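Local structure of probable hydrogenase maturation factor HypB (Methanocaldococcus jannaschii, 2HF8) at residues 44-49 / 128-133; 99-104 / 134-139; 151-156 / 184-189. The protein binds GTP as a homodimer, probably hydrolyses it slowly, and is probably needed to insert nickel into the metal centre of [NiFe] hydrogenases during their maturation. One frame throughout, in Å; residues are numbered along the deposited sequence.

All three contacts lie in the nucleotide-binding domain, around a parallel sheet with strand 39-45 at its middle. Along the chain, contacts 1 and 2 interleave: 99-104 falls between the two halves of contact 1, and 134-139 directly continues 128-133. Contact 3 follows in series. Centres of contacts 1 and 2 are about 12 Å apart, those of 1 and 3 about 15 Å, and those of 2 and 3 about 25 Å. Contact 1 is thus the middle piece, joined to contact 2 through Cys-132 and Cys-100 on zinc and to contact 3 through Ser-49 and Glu-151. Nucleotide loop and metal site are therefore physically linked, and all three contacts touch the second subunit.

Contact 1 of 3, residues 44-49 / 128-133; sequences MGAIGS and GNLICP. With ZN (zinc ion), chain D; GSP (5'-guanosine-diphosphate-monothiophosphate), chain F.
Gly-45, at the end of strand 39-45, and Asn-129 are joined by one backbone hydrogen bond, Asn-129 N to Gly-45 O at 2.9 Å, with an N-H...O angle of 157°. A water reinforces this junction: it accepts from Gly-45 N at 3.0 Å and can donate to Asn-129 O. From there 44-49 swings into a type II turn, Ala-46 to Ser-49. The CG1 branch of Ile-47 folds back (chi2 -76°) and lays its CD1 against Gly-128 O at 3.1 Å; a CB on Gly-128 would collide with that same methyl. Leu-130 packs on the start of the turn, its CG 3.8 Å from Ala-46 CB and its CD2 against the peptide between Gly-45 and Ala-46. Farther back, selenomethionine Met-44 and Pro-133 run antiparallel alongside each other, SE meeting Pro-133 CB at 3.7 Å. The loop 128-133 is shaped from within by an Asx turn, in which Asn-129 OD1 takes Ile-131 N at 2.9 Å and, weakly, Cys-132 N. This curl leads to Cys-132, whose SG binds zinc at 2.2 Å together with Cys-100 of both subunits. At the opposite end Gly-128 CA comes within 4.0 Å of S1G of the GTP analogue. Following the first strand of a G domain, 44-49 fits the opening part of a P-loop (Walker A), which would continue to Lys-51; Gly-128, just after strand 121-125, is consistent with the ExxG glycine of G3E GTPases, here continuing straight into the metal site.

Contact 2 of 3, residues 99-104 / 134-139; sequences ECHLDA and ADFDLG. With ZN (zinc ion), chain D.
Phe-136 reaches over the carbonyl of Leu-102 and ends on the imidazole of His-101. Its CB sits 3.4 Å from Leu-102 O. At CG (chi1 -69°, beside the backbone N) the ring overlaps His-101, meeting CD2 at 3.6 Å. CD1 lies over the CG-CD2 bond of His-101, while CD2 on the other flank touches Asp-103 CB. CE1 and CE2 lie near His-101 NE2, and CZ closes on the same nitrogen at 3.4 Å. The result is a face-to-face stack, centroids 3.8 Å apart and planes inclined by 13°. This pair borders the zinc site at the dimer interface: Cys-100 SG holds the ion at 2.4 Å with Cys-132 and Cys-100 of the second subunit. His-101, also assigned to this site, does not coordinate the ion here, its ND1 lying 4.8 Å from the zinc. An alanine at Phe-136 would strip the stack from this face of the imidazole, which would probably be set freer to turn near the metal. Leu-138 CD2 lies 3.8 Å from Leu-102 CB, and both side chains rest on Ile-124 of strand 121-125. Asp-103 N-caps helix 104-111, its OD1 accepting from Leu-106 N. Ala-104 CB packs against Asp-137 O at 3.6 Å.

Contact 3 of 3, residues 151-156 / 184-189; sequences EGDDTI and IKKMEN. With GSP (5'-guanosine-diphosphate-monothiophosphate), chain J.
Lys-186 carries its CG trans to its own backbone N (chi1 179°), runs extended, and bends only at the last torsion (chi4 -77°), which turns NZ onto Asp-153 O at 2.9 Å. The bond comes in above the carbonyl plane. The same ammonium makes a weak salt bridge to Asp-154 OD1 at 3.4 Å; its strongest partner is Asp-190, and Glu-157 makes a further salt bridge, so the lysine probably eases the close approach of Asp-154 and Glu-157. Selenomethionine Met-187, bent at its end (chi3 78°), packs alongside: its CG lies 3.5 Å from Asp-153 CB, its SE next to Asp-153 CA, and its CB 3.8 Å from Ile-156 CD1. Asp-153 turns its OD2 to Asp-183 N, just ahead of helix 184-194. The turn, type I from Gly-152 to Thr-155, is secured by Thr-155 OG1, which donates to Gly-152 O at 2.7 Å from the same face as Thr-155 N. Gly-152 CA lies 3.9 Å from C4' of a GTP analogue held by the P-loop of the second subunit, and a CB there would crowd the nucleotide. The turn leading into helix 155-158, and Ile-156 in its first turn, pack against the side of helix 184-194: Ile-156 reaches Ile-194 and Ile-147 of strand 142-148, while Ile-184 and Glu-188 lie on Leu-202 of strand 199-202, at one edge of the sheet within this chain.

Contact 1 of 3, residues 44-49 / 128-133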
loop_
_atom_site.group_PDB
_atom_site.type_symbol
_atom_site.label_atom_id
_atom_site.label_comp_id
_atom_site.label_asym_id
_atom_site.label_seq_id
_atom_site.Cartn_x
_atom_site.Cartn_y
_atom_site.Cartn_z
HETATM N N MSE A 44 -1.368 11.672 -0.558
HETATM C CA MSE A 44 -1.375 10.335 0.015
HETATM C C MSE A 44 -2.057 9.361 -0.934
HETATM O O MSE A 44 -2.703 9.772 -1.893
HETATM C CB MSE A 44 -2.114 10.341 1.353
HETATM C CG MSE A 44 -1.309 10.878 2.527
HETATM SE SE MSE A 44 -2.501 11.314 4.017
HETATM C CE MSE A 44 -3.257 12.916 3.296
ATOM N N GLY A 45 -1.904 8.071 -0.652
ATOM C CA GLY A 45 -2.530 7.017 -1.437
ATOM C C GLY A 45 -1.968 5.651 -1.114
ATOM O O GLY A 45 -1.083 5.516 -0.274
ATOM N N ALA A 46 -2.491 4.633 -1.788
ATOM C CA ALA A 46 -1.964 3.280 -1.677
ATOM C C ALA A 46 -0.727 3.148 -2.572
ATOM O O ALA A 46 -0.277 4.133 -3.170
ATOM C CB ALA A 46 -3.039 2.265 -2.066
ATOM N N ILE A 47 -0.179 1.942 -2.669
ATOM C CA ILE A 47 1.006 1.714 -3.501
ATOM C C ILE A 47 0.626 1.697 -4.975
ATOM O O ILE A 47 -0.174 0.864 -5.402
ATOM C CB ILE A 47 1.719 0.376 -3.154
ATOM C CG1 ILE A 47 2.080 0.302 -1.661
ATOM C CG2 ILE A 47 2.947 0.161 -4.056
ATOM C CD1 ILE A 47 3.275 1.133 -1.261
ATOM N N GLY A 48 1.199 2.627 -5.741
ATOM C CA GLY A 48 0.972 2.703 -7.186
ATOM C C GLY A 48 -0.382 3.234 -7.633
ATOM O O GLY A 48 -0.777 3.038 -8.784
ATOM N N SER A 49 -1.087 3.904 -6.725
ATOM C CA SER A 49 -2.381 4.534 -7.022
ATOM C C SER A 49 -2.318 5.595 -8.124
ATOM O O SER A 49 -3.312 5.833 -8.824
ATOM C CB SER A 49 -2.957 5.169 -5.759
ATOM O OG SER A 49 -3.328 4.184 -4.814
ATOM N N GLY A 128 3.575 5.571 0.011
ATOM C CA GLY A 128 2.434 4.734 -0.355
ATOM C C GLY A 128 1.997 3.885 0.826
ATOM O O GLY A 128 2.692 2.948 1.209
ATOM N N ASN A 129 0.841 4.221 1.393
ATOM C CA ASN A 129 0.365 3.662 2.659
ATOM C C ASN A 129 -0.997 4.278 2.980
ATOM O O ASN A 129 -1.123 5.505 3.060
ATOM C CB ASN A 129 1.372 3.971 3.784
ATOM C CG ASN A 129 1.103 3.195 5.072
ATOM O OD1 ASN A 129 -0.026 2.798 5.365
ATOM N ND2 ASN A 129 2.152 2.997 5.860
ATOM N N LEU A 130 -2.013 3.429 3.153
ATOM C CA LEU A 130 -3.371 3.905 3.441
ATOM C C LEU A 130 -3.723 3.887 4.922
ATOM O O LEU A 130 -4.894 4.039 5.295
ATOM C CB LEU A 130 -4.418 3.110 2.654
ATOM C CG LEU A 130 -4.653 3.463 1.188
ATOM C CD1 LEU A 130 -5.768 2.584 0.628
ATOM C CD2 LEU A 130 -4.968 4.948 0.997
ATOM N N ILE A 131 -2.709 3.715 5.763
ATOM C CA ILE A 131 -2.926 3.601 7.198
ATOM C C ILE A 131 -2.243 4.726 7.973
ATOM O O ILE A 131 -2.907 5.667 8.406
ATOM C CB ILE A 131 -2.510 2.195 7.730
ATOM C CG1 ILE A 131 -3.325 1.105 7.016
ATOM C CG2 ILE A 131 -2.696 2.116 9.251
ATOM C CD1 ILE A 131 -2.856 -0.316 7.248
ATOM N N CYS A 132 -0.921 4.633 8.116
ATOM C CA CYS A 132 -0.148 5.495 9.024
ATOM C C CYS A 132 -0.210 7.007 8.735
ATOM O O CYS A 132 -0.314 7.794 9.674
ATOM C CB CYS A 132 1.310 5.019 9.102
ATOM S SG CYS A 132 1.498 3.221 8.956
ATOM N N PRO A 133 -0.128 7.423 7.451
ATOM C CA PRO A 133 -0.195 8.866 7.152
ATOM C C PRO A 133 -1.442 9.617 7.658
ATOM O O PRO A 133 -1.426 10.847 7.714
ATOM C CB PRO A 133 -0.118 8.908 5.621
ATOM C CG PRO A 133 0.600 7.656 5.256
ATOM C CD PRO A 133 0.087 6.636 6.220
HETATM ZN ZN ZN D . 2.772 2.483 10.581
HETATM P PG GSP F . 4.304 4.850 -5.650
HETATM O O3B GSP F . 3.247 4.872 -6.863
HETATM S S1G GSP F . 3.526 4.448 -4.182
HETATM O O2G GSP F . 5.344 3.754 -5.969
HETATM O O3G GSP F . 4.976 6.224 -5.499
HETATM P PB GSP F . 2.374 6.143 -7.339
HETATM O O1B GSP F . 1.161 6.275 -6.509
HETATM O O2B GSP F . 3.159 7.398 -7.381
HETATM P PA GSP F . 2.556 6.042 -10.195
HETATM O O1A GSP F . 2.340 7.461 -10.565
HETATM O O2A GSP F . 3.994 5.678 -10.164
HETATM O O3A GSP F . 1.868 5.676 -8.788
HETATM O "O5'" GSP F . 1.694 5.116 -11.176
HETATM C "C5'" GSP F . 1.681 3.709 -11.031
HETATM C "C4'" GSP F . 1.356 3.064 -12.375
HETATM O "O4'" GSP F . 0.007 3.303 -12.725
HETATM C "C3'" GSP F . 2.178 3.613 -13.534
HETATM O "O3'" GSP F . 2.437 2.498 -14.358
HETATM C "C2'" GSP F . 1.248 4.584 -14.234
HETATM O "O2'" GSP F . 1.503 4.693 -15.609
HETATM C "C1'" GSP F . -0.089 3.917 -14.005
HETATM N N9 GSP F . -1.267 4.793 -13.947
HETATM C C8 GSP F . -1.484 5.845 -13.090
HETATM N N7 GSP F . -2.722 6.330 -13.338
HETATM C C5 GSP F . -3.296 5.592 -14.321
HETATM C C6 GSP F . -4.538 5.647 -14.946
HETATM O O6 GSP F . -5.353 6.503 -14.617
HETATM N N1 GSP F . -4.850 4.732 -15.935
HETATM C C2 GSP F . -3.932 3.767 -16.303
HETATM N N2 GSP F . -4.228 2.888 -17.252
HETATM N N3 GSP F . -2.702 3.714 -15.687
HETATM C C4 GSP F . -2.392 4.611 -14.706
HETATM O O HOH W 1 -0.203 7.732 1.826
#

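Contact 2 of 3, residues 99-104 / 134-139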
loop_
_atom_site.group_PDB
_atom_site.type_symbol
_atom_site.label_atom_id
_atom_site.label_comp_id
_atom_site.label_asym_id
_atom_site.label_seq_id
_atom_site.Cartn_x
_atom_site.Cartn_y
_atom_site.Cartn_z
ATOM N N GLU A 99 10.722 3.516 7.820
ATOM C CA GLU A 99 9.581 4.271 8.342
ATOM C C GLU A 99 8.364 4.138 7.420
ATOM O O GLU A 99 8.495 4.153 6.197
ATOM C CB GLU A 99 9.955 5.745 8.519
ATOM C CG GLU A 99 9.052 6.522 9.471
ATOM C CD GLU A 99 9.622 6.653 10.880
ATOM O OE1 GLU A 99 10.330 5.725 11.352
ATOM O OE2 GLU A 99 9.354 7.700 11.516
ATOM N N CYS A 100 7.183 4.013 8.019
ATOM C CA CYS A 100 5.954 3.772 7.263
ATOM C C CYS A 100 5.147 5.046 7.000
ATOM O O CYS A 100 4.018 4.981 6.514
ATOM C CB CYS A 100 5.096 2.714 7.971
ATOM S SG CYS A 100 4.968 2.924 9.764
ATOM N N HIS A 101 5.742 6.198 7.307
ATOM C CA HIS A 101 5.082 7.499 7.155
ATOM C C HIS A 101 6.103 8.641 7.138
ATOM O O HIS A 101 7.229 8.479 7.609
ATOM C CB HIS A 101 4.089 7.723 8.303
ATOM C CG HIS A 101 4.743 7.820 9.647
ATOM N ND1 HIS A 101 5.013 6.716 10.426
ATOM C CD2 HIS A 101 5.214 8.889 10.332
ATOM C CE1 HIS A 101 5.610 7.101 11.540
ATOM N NE2 HIS A 101 5.745 8.415 11.506
ATOM N N LEU A 102 5.697 9.784 6.588
ATOM C CA LEU A 102 6.414 11.049 6.763
ATOM C C LEU A 102 5.883 11.780 8.004
ATOM O O LEU A 102 4.783 11.488 8.473
ATOM C CB LEU A 102 6.230 11.949 5.534
ATOM C CG LEU A 102 6.923 11.652 4.201
ATOM C CD1 LEU A 102 6.422 12.617 3.140
ATOM C CD2 LEU A 102 8.439 11.739 4.311
ATOM N N ASP A 103 6.668 12.721 8.530
ATOM C CA ASP A 103 6.216 13.593 9.620
ATOM C C ASP A 103 6.578 15.065 9.381
ATOM O O ASP A 103 7.383 15.376 8.504
ATOM C CB ASP A 103 6.690 13.082 10.998
ATOM C CG ASP A 103 8.208 13.147 11.187
ATOM O OD1 ASP A 103 8.885 13.992 10.572
ATOM O OD2 ASP A 103 8.728 12.345 11.993
ATOM N N ALA A 104 5.967 15.966 10.147
ATOM C CA ALA A 104 6.228 17.409 10.019
ATOM C C ALA A 104 7.695 17.777 10.269
ATOM O O ALA A 104 8.225 18.702 9.648
ATOM C CB ALA A 104 5.319 18.197 10.942
ATOM N N ALA A 134 -2.494 8.892 8.038
ATOM C CA ALA A 134 -3.709 9.503 8.588
ATOM C C ALA A 134 -3.452 10.331 9.850
ATOM O O ALA A 134 -4.096 11.366 10.062
ATOM C CB ALA A 134 -4.756 8.441 8.869
ATOM N N ASP A 135 -2.510 9.875 10.676
ATOM C CA ASP A 135 -2.229 10.503 11.976
ATOM C C ASP A 135 -1.156 11.599 11.931
ATOM O O ASP A 135 -0.969 12.320 12.915
ATOM C CB ASP A 135 -1.809 9.442 13.002
ATOM C CG ASP A 135 -2.824 8.318 13.150
ATOM O OD1 ASP A 135 -4.043 8.603 13.243
ATOM O OD2 ASP A 135 -2.388 7.144 13.189
ATOM N N PHE A 136 -0.458 11.724 10.804
ATOM C CA PHE A 136 0.714 12.602 10.728
ATOM C C PHE A 136 0.577 13.808 9.795
ATOM O O PHE A 136 1.045 13.791 8.652
ATOM C CB PHE A 136 1.973 11.791 10.404
ATOM C CG PHE A 136 2.404 10.878 11.516
ATOM C CD1 PHE A 136 1.967 9.558 11.558
ATOM C CD2 PHE A 136 3.242 11.343 12.531
ATOM C CE1 PHE A 136 2.359 8.708 12.599
ATOM C CE2 PHE A 136 3.641 10.503 13.574
ATOM C CZ PHE A 136 3.198 9.182 13.609
ATOM N N ASP A 137 -0.060 14.856 10.315
ATOM C CA ASP A 137 -0.117 16.173 9.680
ATOM C C ASP A 137 1.298 16.645 9.341
ATOM O O ASP A 137 2.188 16.613 10.195
ATOM C CB ASP A 137 -0.778 17.156 10.649
ATOM C CG ASP A 137 -1.095 18.508 10.023
ATOM O OD1 ASP A 137 -0.769 18.753 8.838
ATOM O OD2 ASP A 137 -1.684 19.345 10.745
ATOM N N LEU A 138 1.502 17.079 8.100
ATOM C CA LEU A 138 2.835 17.472 7.632
ATOM C C LEU A 138 3.060 18.984 7.667
ATOM O O LEU A 138 4.198 19.452 7.568
ATOM C CB LEU A 138 3.104 16.923 6.220
ATOM C CG LEU A 138 3.012 15.406 5.990
ATOM C CD1 LEU A 138 3.355 15.057 4.544
ATOM C CD2 LEU A 138 3.906 14.631 6.950
ATOM N N GLY A 139 1.974 19.736 7.825
ATOM C CA GLY A 139 2.019 21.193 7.790
ATOM C C GLY A 139 1.533 21.737 6.458
ATOM O O GLY A 139 1.927 22.824 6.043
HETATM ZN ZN ZN D . 2.772 2.483 10.581
#

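Contact 3 of 3, residues 151-156 / 184-189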
loop_
_atom_site.group_PDB
_atom_site.type_symbol
_atom_site.label_atom_id
_atom_site.label_comp_id
_atom_site.label_asym_id
_atom_site.label_seq_id
_atom_site.Cartn_x
_atom_site.Cartn_y
_atom_site.Cartn_z
ATOM N N GLU A 151 -7.033 -1.527 -7.044
ATOM C CA GLU A 151 -6.877 -2.000 -5.675
ATOM C C GLU A 151 -8.132 -2.772 -5.200
ATOM O O GLU A 151 -8.104 -3.437 -4.170
ATOM C CB GLU A 151 -6.563 -0.819 -4.748
ATOM C CG GLU A 151 -5.173 -0.213 -4.978
ATOM C CD GLU A 151 -5.165 1.311 -5.003
ATOM O OE1 GLU A 151 -5.989 1.935 -4.300
ATOM O OE2 GLU A 151 -4.311 1.891 -5.719
ATOM N N GLY A 152 -9.210 -2.698 -5.978
ATOM C CA GLY A 152 -10.472 -3.340 -5.629
ATOM C C GLY A 152 -11.435 -2.315 -5.065
ATOM O O GLY A 152 -11.017 -1.360 -4.402
ATOM N N ASP A 153 -12.726 -2.517 -5.308
ATOM C CA ASP A 153 -13.722 -1.508 -4.932
ATOM C C ASP A 153 -14.135 -1.484 -3.452
ATOM O O ASP A 153 -15.025 -0.717 -3.080
ATOM C CB ASP A 153 -14.948 -1.556 -5.863
ATOM C CG ASP A 153 -15.690 -2.878 -5.807
ATOM O OD1 ASP A 153 -15.521 -3.647 -4.839
ATOM O OD2 ASP A 153 -16.459 -3.144 -6.748
ATOM N N ASP A 154 -13.498 -2.310 -2.618
ATOM C CA ASP A 154 -13.701 -2.258 -1.159
ATOM C C ASP A 154 -12.629 -1.425 -0.456
ATOM O O ASP A 154 -12.698 -1.229 0.758
ATOM C CB ASP A 154 -13.717 -3.662 -0.533
ATOM C CG ASP A 154 -14.986 -4.446 -0.843
ATOM O OD1 ASP A 154 -16.098 -3.874 -0.767
ATOM O OD2 ASP A 154 -14.868 -5.655 -1.148
ATOM N N THR A 155 -11.645 -0.950 -1.222
ATOM C CA THR A 155 -10.492 -0.204 -0.704
ATOM C C THR A 155 -10.861 1.009 0.164
ATOM O O THR A 155 -10.225 1.262 1.188
ATOM C CB THR A 155 -9.555 0.233 -1.868
ATOM O OG1 THR A 155 -9.104 -0.930 -2.574
ATOM C CG2 THR A 155 -8.339 0.986 -1.356
ATOM N N ILE A 156 -11.889 1.749 -0.240
ATOM C CA ILE A 156 -12.286 2.947 0.500
ATOM C C ILE A 156 -12.941 2.597 1.838
ATOM O O ILE A 156 -12.562 3.140 2.874
ATOM C CB ILE A 156 -13.168 3.891 -0.358
ATOM C CG1 ILE A 156 -12.357 4.395 -1.558
ATOM C CG2 ILE A 156 -13.699 5.063 0.478
ATOM C CD1 ILE A 156 -13.179 4.961 -2.685
ATOM N N ILE A 184 -17.102 1.700 -9.866
ATOM C CA ILE A 184 -16.626 3.055 -9.547
ATOM C C ILE A 184 -17.686 3.955 -8.895
ATOM O O ILE A 184 -17.342 4.862 -8.132
ATOM C CB ILE A 184 -15.951 3.777 -10.754
ATOM C CG1 ILE A 184 -16.953 4.094 -11.872
ATOM C CG2 ILE A 184 -14.777 2.956 -11.271
ATOM C CD1 ILE A 184 -16.373 4.931 -13.023
ATOM N N LYS A 185 -18.958 3.695 -9.203
ATOM C CA LYS A 185 -20.086 4.380 -8.578
ATOM C C LYS A 185 -20.161 4.025 -7.098
ATOM O O LYS A 185 -20.399 4.894 -6.258
ATOM C CB LYS A 185 -21.403 3.993 -9.263
ATOM C CG LYS A 185 -21.577 4.516 -10.688
ATOM C CD LYS A 185 -22.756 3.812 -11.370
ATOM C CE LYS A 185 -22.995 4.327 -12.783
ATOM N NZ LYS A 185 -23.706 5.642 -12.786
ATOM N N LYS A 186 -19.959 2.742 -6.794
ATOM C CA LYS A 186 -19.886 2.265 -5.421
ATOM C C LYS A 186 -18.745 2.942 -4.663
ATOM O O LYS A 186 -18.941 3.423 -3.543
ATOM C CB LYS A 186 -19.715 0.743 -5.374
ATOM C CG LYS A 186 -19.596 0.187 -3.954
ATOM C CD LYS A 186 -18.893 -1.160 -3.922
ATOM C CE LYS A 186 -18.698 -1.641 -2.487
ATOM N NZ LYS A 186 -17.581 -0.964 -1.769
HETATM N N MSE A 187 -17.563 2.972 -5.277
HETATM C CA MSE A 187 -16.387 3.609 -4.681
HETATM C C MSE A 187 -16.628 5.094 -4.424
HETATM O O MSE A 187 -16.340 5.594 -3.342
HETATM C CB MSE A 187 -15.157 3.411 -5.568
HETATM C CG MSE A 187 -14.684 1.966 -5.632
HETATM SE SE MSE A 187 -13.136 1.721 -6.792
HETATM C CE MSE A 187 -11.738 2.397 -5.611
ATOM N N GLU A 188 -17.168 5.784 -5.425
ATOM C CA GLU A 188 -17.508 7.196 -5.299
ATOM C C GLU A 188 -18.443 7.444 -4.112
ATOM O O GLU A 188 -18.210 8.350 -3.312
ATOM C CB GLU A 188 -18.132 7.699 -6.597
ATOM C CG GLU A 188 -18.665 9.119 -6.530
ATOM C CD GLU A 188 -19.119 9.625 -7.883
ATOM O OE1 GLU A 188 -19.714 8.831 -8.647
ATOM O OE2 GLU A 188 -18.883 10.815 -8.176
ATOM N N ASN A 189 -19.486 6.622 -4.003
ATOM C CA ASN A 189 -20.420 6.699 -2.881
ATOM C C ASN A 189 -19.797 6.371 -1.529
ATOM O O ASN A 189 -20.106 7.032 -0.534
ATOM C CB ASN A 189 -21.653 5.827 -3.145
ATOM C CG ASN A 189 -22.621 6.484 -4.104
ATOM O OD1 ASN A 189 -22.861 7.689 -4.027
ATOM N ND2 ASN A 189 -23.178 5.700 -5.014
HETATM P PG GSP J . -6.414 -6.016 0.359
HETATM O O3B GSP J . -6.341 -6.519 -1.172
HETATM S S1G GSP J . -4.924 -5.299 0.789
HETATM O O2G GSP J . -7.530 -4.962 0.490
HETATM O O3G GSP J . -6.712 -7.186 1.307
HETATM P PB GSP J . -5.858 -7.985 -1.656
HETATM O O1B GSP J . -4.384 -8.015 -1.747
HETATM O O2B GSP J . -6.389 -9.101 -0.842
HETATM P PA GSP J . -7.794 -8.725 -3.648
HETATM O O1A GSP J . -7.690 -10.194 -3.695
HETATM O O2A GSP J . -8.961 -8.280 -2.846
HETATM O O3A GSP J . -6.424 -8.049 -3.155
HETATM O "O5'" GSP J . -7.906 -8.173 -5.150
HETATM C "C5'" GSP J . -8.111 -6.805 -5.429
HETATM C "C4'" GSP J . -8.813 -6.693 -6.779
HETATM O "O4'" GSP J . -7.943 -7.141 -7.801
HETATM C "C3'" GSP J . -10.055 -7.570 -6.870
HETATM O "O3'" GSP J . -11.074 -6.814 -7.481
HETATM C "C2'" GSP J . -9.652 -8.732 -7.762
HETATM O "O2'" GSP J . -10.720 -9.199 -8.551
HETATM C "C1'" GSP J . -8.580 -8.097 -8.625
HETATM N N9 GSP J . -7.530 -9.005 -9.105
HETATM C C8 GSP J . -6.682 -9.790 -8.358
HETATM N N7 GSP J . -5.841 -10.426 -9.207
HETATM C C5 GSP J . -6.141 -10.048 -10.477
HETATM C C6 GSP J . -5.612 -10.380 -11.721
HETATM O O6 GSP J . -4.681 -11.170 -11.797
HETATM N N1 GSP J . -6.141 -9.811 -12.869
HETATM C C2 GSP J . -7.194 -8.912 -12.783
HETATM N N2 GSP J . -7.713 -8.359 -13.878
HETATM N N3 GSP J . -7.713 -8.588 -11.550
HETATM C C4 GSP J . -7.198 -9.146 -10.420
#